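Local coordinates for protein diaminopimelate decarboxylase (Psychromonas ingrahamii, PDB 4XG1) that probably catalyses the pyridoxal 5'-phosphate-dependent decarboxylation of meso-diaminopimelate to L-lysine, the last step of lysine biosynthesis, at residues R40-F45 with H54-A59; G202-E207 with P275-M280. All blocks are in the same frame, centred on the assembly; numbering follows the deposited sequence.

Contact 1. Residues R40-F45 with H54-A59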
loop_
_atom_site.group_PDB
_atom_site.type_symbol
_atom_site.label_atom_id
_atom_site.label_comp_id
_atom_site.label_asym_id
_atom_site.label_seq_id
_atom_site.Cartn_x
_atom_site.Cartn_y
_atom_site.Cartn_z
ATOM N N ARG B 40 -15.215 7.426 -22.708
ATOM C CA ARG B 40 -16.631 7.619 -22.515
ATOM C C ARG B 40 -16.885 8.285 -21.181
ATOM O O ARG B 40 -17.662 9.244 -21.108
ATOM C CB ARG B 40 -17.358 6.308 -22.575
ATOM C CG ARG B 40 -18.843 6.447 -22.681
ATOM C CD ARG B 40 -19.443 5.065 -22.803
ATOM N NE ARG B 40 -19.599 4.441 -21.498
ATOM C CZ ARG B 40 -19.845 3.143 -21.282
ATOM N NH1 ARG B 40 -19.925 2.272 -22.297
ATOM N NH2 ARG B 40 -20.010 2.712 -20.027
ATOM N N HIS B 41 -16.221 7.795 -20.130
ATOM C CA HIS B 41 -16.475 8.300 -18.778
ATOM C C HIS B 41 -15.995 9.728 -18.592
ATOM O O HIS B 41 -16.651 10.502 -17.920
ATOM C CB HIS B 41 -15.893 7.382 -17.712
ATOM C CG HIS B 41 -16.715 6.157 -17.455
ATOM N ND1 HIS B 41 -16.253 5.111 -16.695
ATOM C CD2 HIS B 41 -17.955 5.794 -17.873
ATOM C CE1 HIS B 41 -17.183 4.168 -16.628
ATOM N NE2 HIS B 41 -18.222 4.550 -17.350
ATOM N N TRP B 42 -14.896 10.103 -19.228
ATOM C CA TRP B 42 -14.425 11.479 -19.130
ATOM C C TRP B 42 -15.384 12.397 -19.882
ATOM O O TRP B 42 -15.689 13.486 -19.434
ATOM C CB TRP B 42 -13.027 11.625 -19.710
ATOM C CG TRP B 42 -12.457 13.000 -19.528
ATOM C CD1 TRP B 42 -11.682 13.437 -18.501
ATOM C CD2 TRP B 42 -12.613 14.118 -20.409
ATOM N NE1 TRP B 42 -11.322 14.761 -18.691
ATOM C CE2 TRP B 42 -11.895 15.192 -19.858
ATOM C CE3 TRP B 42 -13.296 14.309 -21.623
ATOM C CZ2 TRP B 42 -11.837 16.415 -20.468
ATOM C CZ3 TRP B 42 -13.235 15.526 -22.227
ATOM C CH2 TRP B 42 -12.506 16.559 -21.667
ATOM N N GLN B 43 -15.819 11.959 -21.063
ATOM C CA GLN B 43 -16.740 12.733 -21.909
ATOM C C GLN B 43 -18.107 12.917 -21.264
ATOM O O GLN B 43 -18.634 14.018 -21.279
ATOM C CB GLN B 43 -16.885 12.093 -23.293
ATOM C CG GLN B 43 -15.949 12.742 -24.295
ATOM C CD GLN B 43 -15.411 11.771 -25.310
ATOM O OE1 GLN B 43 -15.868 10.612 -25.394
ATOM N NE2 GLN B 43 -14.487 12.249 -26.142
ATOM N N ALA B 44 -18.651 11.848 -20.685
ATOM C CA ALA B 44 -19.892 11.942 -19.919
ATOM C C ALA B 44 -19.850 13.130 -18.989
ATOM O O ALA B 44 -20.809 13.892 -18.961
ATOM C CB ALA B 44 -20.144 10.685 -19.135
ATOM N N PHE B 45 -18.721 13.356 -18.325
ATOM C CA PHE B 45 -18.560 14.531 -17.483
ATOM C C PHE B 45 -18.436 15.841 -18.268
ATOM O O PHE B 45 -19.011 16.868 -17.907
ATOM C CB PHE B 45 -17.273 14.424 -16.631
ATOM C CG PHE B 45 -17.455 13.770 -15.277
ATOM C CD1 PHE B 45 -17.966 14.488 -14.242
ATOM C CD2 PHE B 45 -17.084 12.446 -15.057
ATOM C CE1 PHE B 45 -18.149 13.915 -13.002
ATOM C CE2 PHE B 45 -17.272 11.855 -13.827
ATOM C CZ PHE B 45 -17.808 12.609 -12.787
ATOM N N HIS B 54 -16.112 25.501 -17.861
ATOM C CA HIS B 54 -15.644 24.454 -16.977
ATOM C C HIS B 54 -14.290 23.904 -17.348
ATOM O O HIS B 54 -13.817 24.041 -18.480
ATOM C CB HIS B 54 -16.627 23.318 -17.000
ATOM C CG HIS B 54 -16.628 22.555 -18.279
ATOM N ND1 HIS B 54 -17.113 23.075 -19.452
ATOM C CD2 HIS B 54 -16.212 21.302 -18.567
ATOM C CE1 HIS B 54 -16.987 22.177 -20.413
ATOM N NE2 HIS B 54 -16.458 21.084 -19.897
ATOM N N LEU B 55 -13.652 23.288 -16.355
ATOM C CA LEU B 55 -12.525 22.411 -16.608
ATOM C C LEU B 55 -12.668 21.097 -15.847
ATOM O O LEU B 55 -13.029 21.072 -14.676
ATOM C CB LEU B 55 -11.217 23.098 -16.251
ATOM C CG LEU B 55 -9.973 22.281 -16.554
ATOM C CD1 LEU B 55 -9.889 21.936 -18.026
ATOM C CD2 LEU B 55 -8.745 23.041 -16.121
ATOM N N ILE B 56 -12.384 20.009 -16.539
ATOM C CA ILE B 56 -12.305 18.720 -15.890
ATOM C C ILE B 56 -10.878 18.336 -15.614
ATOM O O ILE B 56 -10.094 18.056 -16.522
ATOM C CB ILE B 56 -13.045 17.695 -16.692
ATOM C CG1 ILE B 56 -14.472 18.197 -16.742
ATOM C CG2 ILE B 56 -12.887 16.324 -16.062
ATOM C CD1 ILE B 56 -15.476 17.162 -17.138
ATOM N N CYS B 57 -10.543 18.415 -14.330
ATOM C CA CYS B 57 -9.219 18.113 -13.813
ATOM C C CYS B 57 -9.168 16.681 -13.245
ATOM O O CYS B 57 -9.370 16.479 -12.076
ATOM C CB CYS B 57 -8.877 19.084 -12.723
ATOM S SG CYS B 57 -8.611 20.702 -13.384
ATOM N N TYR B 58 -8.923 15.706 -14.103
ATOM C CA TYR B 58 -8.832 14.324 -13.674
ATOM C C TYR B 58 -7.941 14.177 -12.482
ATOM O O TYR B 58 -6.847 14.777 -12.416
ATOM C CB TYR B 58 -8.326 13.450 -14.798
ATOM C CG TYR B 58 -7.983 12.071 -14.337
ATOM C CD1 TYR B 58 -8.946 11.222 -13.835
ATOM C CD2 TYR B 58 -6.680 11.601 -14.443
ATOM C CE1 TYR B 58 -8.625 9.917 -13.453
ATOM C CE2 TYR B 58 -6.349 10.317 -14.045
ATOM C CZ TYR B 58 -7.321 9.485 -13.553
ATOM O OH TYR B 58 -6.954 8.249 -13.190
ATOM N N ALA B 59 -8.402 13.389 -11.524
ATOM C CA ALA B 59 -7.650 13.172 -10.286
ATOM C C ALA B 59 -6.610 12.042 -10.488
ATOM O O ALA B 59 -6.919 10.861 -10.461
ATOM C CB ALA B 59 -8.601 12.825 -9.166
#
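Ile56 is the centre of this contact, and Trp42 and Phe45 of the helix close on it. The apolar contacts carry it. The two branches of Ile56 are shared between the two aromatic residues. CG2 is anti to the backbone N of Ile56 (chi1, measured to CG1, is -60°), which turns this methyl to the indole. It lies 3.4 Å from Trp42 NE1 and 4.0 Å from Trp42 CD1. Ile56 CB follows it, 3.9 Å from Trp42 NE1. The methyl comes obliquely to the indole, nearest NE1 and CD1 of its five-membered ring. Trp42 gets there because its CG is anti to its own backbone N, chi1 -175°. The other branch of Ile56 is extended, and its CD1 methyl abuts the helix itself. It stands 3.3 Å from Phe45 CB and 3.4 Å from Phe45 C. The phenyl ring beyond CB leads away from the strand.

No hydrogen bond joins the two segments; Trp42 NE1 meets Ile56 only as a packing contact. A polar tie lies at the start of the strand, where His54 NE2 is hydrogen-bonded to Asp46 OD1, the helix residue just after Phe45.

The contact packs helix 35-49 against strand 54-59 of the TIM barrel, which the helix precedes in the chain. The strand runs parallel to 78-81 and 270-273, its two neighbours in the barrel sheet. Trp42 also packs on Met72 of helix 66-74 and on Ile279, while Phe45 carries its ring to Pro253 and Met257 of helix 253-262 and to Ala278 of helix 277-280. Trp42 and Phe45 thus join strand 54-59 to helices 66-74, 253-262 and 277-280.

Contact 2. Residues G202-E207 with P275-M280; sequences GSQLTE and PGRAIM. With LLP ((2S)-2-amino-6-[[3-hydroxy-2-methyl-5-(phosphonooxymethyl)pyridin-4-yl]methylideneamino]hexanoic acid), chain T; TME (propane), chain Q.
Arg277 reaches from the phosphate of LLP to Ser203 and Gln204. Its CB lies 3.6 Å from LLP OP1. CD meets Gln204 OE1 at 3.0 Å; the amide holds its NE2 on Val243 O. A bend at chi3 (-39°) then turns the guanidinium across the Gln204 side chain. NE donates to water 1 at 2.8 Å, and this water also accepts from Gln204 N and donates to LLP OP2. Gln204 CB sits over one guanidinium face, 3.6 Å above its plane and offset toward the rim. NH1 bonds to LLP OXT at 3.0 Å and also to Tyr245 OH. NH2 gives a bond to Ser203 OG (2.5 Å, 159°) that lies close to the guanidinium plane, and a longer one to OXT. Ser203 OG in turn donates to LLP OP2, at a distance so short that its exact length is doubtful.

Replacing Arg277 by a leucine would probably leave the LLP carboxylate without this charged partner and Ser203 OG without its donor. The backbone N-H groups of Gly276 and Arg277, at the start of helix 277-280, hold phosphate oxygens OP3 and OP1. Backbone and side chain together therefore hold LLP's phosphate and carboxylate, consistent with a substrate-binding role for Arg277.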
loop_
_atom_site.group_PDB
_atom_site.type_symbol
_atom_site.label_atom_id
_atom_site.label_comp_id
_atom_site.label_asym_id
_atom_site.label_seq_id
_atom_site.Cartn_x
_atom_site.Cartn_y
_atom_site.Cartn_z
ATOM N N GLY B 202 -15.739 14.304 0.106
ATOM C CA GLY B 202 -15.488 12.933 0.421
ATOM C C GLY B 202 -15.361 12.130 -0.844
ATOM O O GLY B 202 -15.266 12.680 -1.926
ATOM N N SER B 203 -15.407 10.803 -0.705
ATOM C CA SER B 203 -15.278 9.914 -1.859
ATOM C C SER B 203 -16.286 8.804 -1.781
ATOM O O SER B 203 -16.827 8.520 -0.718
ATOM C CB SER B 203 -13.858 9.356 -1.939
ATOM O OG SER B 203 -13.607 8.795 -3.209
ATOM N N GLN B 204 -16.545 8.199 -2.928
ATOM C CA GLN B 204 -17.609 7.181 -3.052
ATOM C C GLN B 204 -18.937 7.677 -2.458
ATOM O O GLN B 204 -19.574 6.978 -1.675
ATOM C CB GLN B 204 -17.130 5.853 -2.410
ATOM C CG GLN B 204 -18.006 4.628 -2.592
ATOM C CD GLN B 204 -18.409 4.383 -4.052
ATOM O OE1 GLN B 204 -17.781 4.896 -4.980
ATOM N NE2 GLN B 204 -19.429 3.549 -4.252
ATOM N N LEU B 205 -19.332 8.904 -2.806
ATOM C CA LEU B 205 -20.620 9.417 -2.387
ATOM C C LEU B 205 -21.680 8.981 -3.403
ATOM O O LEU B 205 -21.451 9.058 -4.602
ATOM C CB LEU B 205 -20.593 10.938 -2.245
ATOM C CG LEU B 205 -19.524 11.456 -1.284
ATOM C CD1 LEU B 205 -19.635 12.944 -1.093
ATOM C CD2 LEU B 205 -19.597 10.751 0.074
ATOM N N THR B 206 -22.812 8.495 -2.906
ATOM C CA THR B 206 -23.862 7.886 -3.756
ATOM C C THR B 206 -25.150 8.712 -3.880
ATOM O O THR B 206 -26.150 8.204 -4.361
ATOM C CB THR B 206 -24.212 6.472 -3.251
ATOM O OG1 THR B 206 -24.603 6.544 -1.886
ATOM C CG2 THR B 206 -22.987 5.497 -3.373
ATOM N N GLU B 207 -25.102 9.969 -3.446
ATOM C CA GLU B 207 -26.235 10.913 -3.464
ATOM C C GLU B 207 -25.774 12.245 -4.066
ATOM O O GLU B 207 -24.635 12.672 -3.818
ATOM C CB GLU B 207 -26.707 11.188 -2.027
ATOM C CG GLU B 207 -27.220 9.959 -1.277
ATOM C CD GLU B 207 -28.702 10.092 -0.995
ATOM O OE1 GLU B 207 -29.084 10.908 -0.095
ATOM O OE2 GLU B 207 -29.476 9.396 -1.693
ATOM N N PRO B 275 -12.923 14.716 -10.755
ATOM C CA PRO B 275 -13.278 13.332 -10.551
ATOM C C PRO B 275 -12.093 12.344 -10.755
ATOM O O PRO B 275 -11.278 12.531 -11.645
ATOM C CB PRO B 275 -14.346 13.100 -11.626
ATOM C CG PRO B 275 -13.938 14.011 -12.722
ATOM C CD PRO B 275 -13.457 15.232 -12.023
ATOM N N GLY B 276 -12.087 11.255 -9.993
ATOM C CA GLY B 276 -11.134 10.157 -10.196
ATOM C C GLY B 276 -11.818 8.826 -10.386
ATOM O O GLY B 276 -11.915 8.304 -11.511
ATOM N N ARG B 277 -12.355 8.313 -9.287
ATOM C CA ARG B 277 -13.078 7.045 -9.294
ATOM C C ARG B 277 -14.140 6.933 -10.396
ATOM O O ARG B 277 -14.221 5.929 -11.079
ATOM C CB ARG B 277 -13.723 6.829 -7.937
ATOM C CG ARG B 277 -14.334 5.464 -7.735
ATOM C CD ARG B 277 -15.149 5.340 -6.450
ATOM N NE ARG B 277 -14.592 6.008 -5.301
ATOM C CZ ARG B 277 -13.745 5.496 -4.413
ATOM N NH1 ARG B 277 -13.269 4.272 -4.491
ATOM N NH2 ARG B 277 -13.330 6.279 -3.421
ATOM N N ALA B 278 -14.959 7.969 -10.555
ATOM C CA ALA B 278 -16.092 7.923 -11.477
ATOM C C ALA B 278 -15.616 7.749 -12.907
ATOM O O ALA B 278 -16.280 7.106 -13.725
ATOM C CB ALA B 278 -16.909 9.173 -11.360
ATOM N N ILE B 279 -14.422 8.249 -13.188
ATOM C CA ILE B 279 -13.836 8.007 -14.502
ATOM C C ILE B 279 -13.188 6.642 -14.633
ATOM O O ILE B 279 -13.378 5.968 -15.628
ATOM C CB ILE B 279 -12.854 9.111 -14.887
ATOM C CG1 ILE B 279 -13.633 10.399 -15.094
ATOM C CG2 ILE B 279 -12.094 8.742 -16.158
ATOM C CD1 ILE B 279 -12.751 11.605 -15.279
ATOM N N MET B 280 -12.428 6.208 -13.651
ATOM C CA MET B 280 -11.550 5.021 -13.850
ATOM C C MET B 280 -12.009 3.722 -13.245
ATOM O O MET B 280 -11.602 2.666 -13.720
ATOM C CB MET B 280 -10.161 5.318 -13.313
ATOM C CG MET B 280 -9.406 6.359 -14.105
ATOM S SD MET B 280 -9.064 5.885 -15.797
ATOM C CE MET B 280 -8.466 4.201 -15.646
HETATM N N1 LLP T . -9.777 15.758 -5.188
HETATM C C2 LLP T . -9.203 15.651 -3.984
HETATM C "C2'" LLP T . -8.670 16.890 -3.311
HETATM C C3 LLP T . -9.098 14.308 -3.383
HETATM O O3 LLP T . -8.553 14.150 -2.156
HETATM C C4 LLP T . -9.642 13.152 -4.104
HETATM C "C4'" LLP T . -9.616 11.757 -3.564
HETATM C C5 LLP T . -10.254 13.401 -5.425
HETATM C C6 LLP T . -10.266 14.706 -5.898
HETATM C "C5'" LLP T . -10.829 12.302 -6.277
HETATM O OP4 LLP T . -11.861 11.634 -5.668
HETATM P P LLP T . -12.705 10.472 -6.380
HETATM O OP1 LLP T . -11.643 9.564 -6.981
HETATM O OP2 LLP T . -13.659 9.880 -5.316
HETATM O OP3 LLP T . -13.690 11.138 -7.361
HETATM N N LLP T . -7.930 5.057 -1.702
HETATM C CA LLP T . -9.425 5.296 -1.568
HETATM C CB LLP T . -9.860 6.526 -2.356
HETATM C CG LLP T . -9.967 7.822 -1.575
HETATM C CD LLP T . -9.276 8.974 -2.269
HETATM C CE LLP T . -9.600 10.299 -1.553
HETATM N NZ LLP T . -9.179 11.561 -2.195
HETATM C C LLP T . -10.157 4.117 -2.163
HETATM O O LLP T . -9.564 3.219 -2.736
HETATM O OXT LLP T . -11.372 4.011 -2.118
HETATM C C1 TME Q . -30.264 12.830 -2.905
HETATM C C2 TME Q . -29.806 13.068 -4.345
HETATM C C3 TME Q . -29.476 11.782 -5.143
HETATM O O HOH W 1 -15.759 8.542 -5.413
#

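How the contacts relate
Contact 1 is wholly buried and apolar, set between a helix and a strand of the barrel. Contact 2 is only partly buried and polar, made by loops and a short helix around the bound LLP. They share no segment, yet they adjoin, with centres about 12 Å apart. Ala59, at the end of strand 54-59, has its N 3.0 Å from Pro275 O, a probable hydrogen bond. His41 ND1 is 3.2 Å from Ile279 O, probably another. Tyr58 packs on Met280. Segment 275-280 thus leans on the elements of contact 1 on one side, while its first residues face the cofactor phosphate.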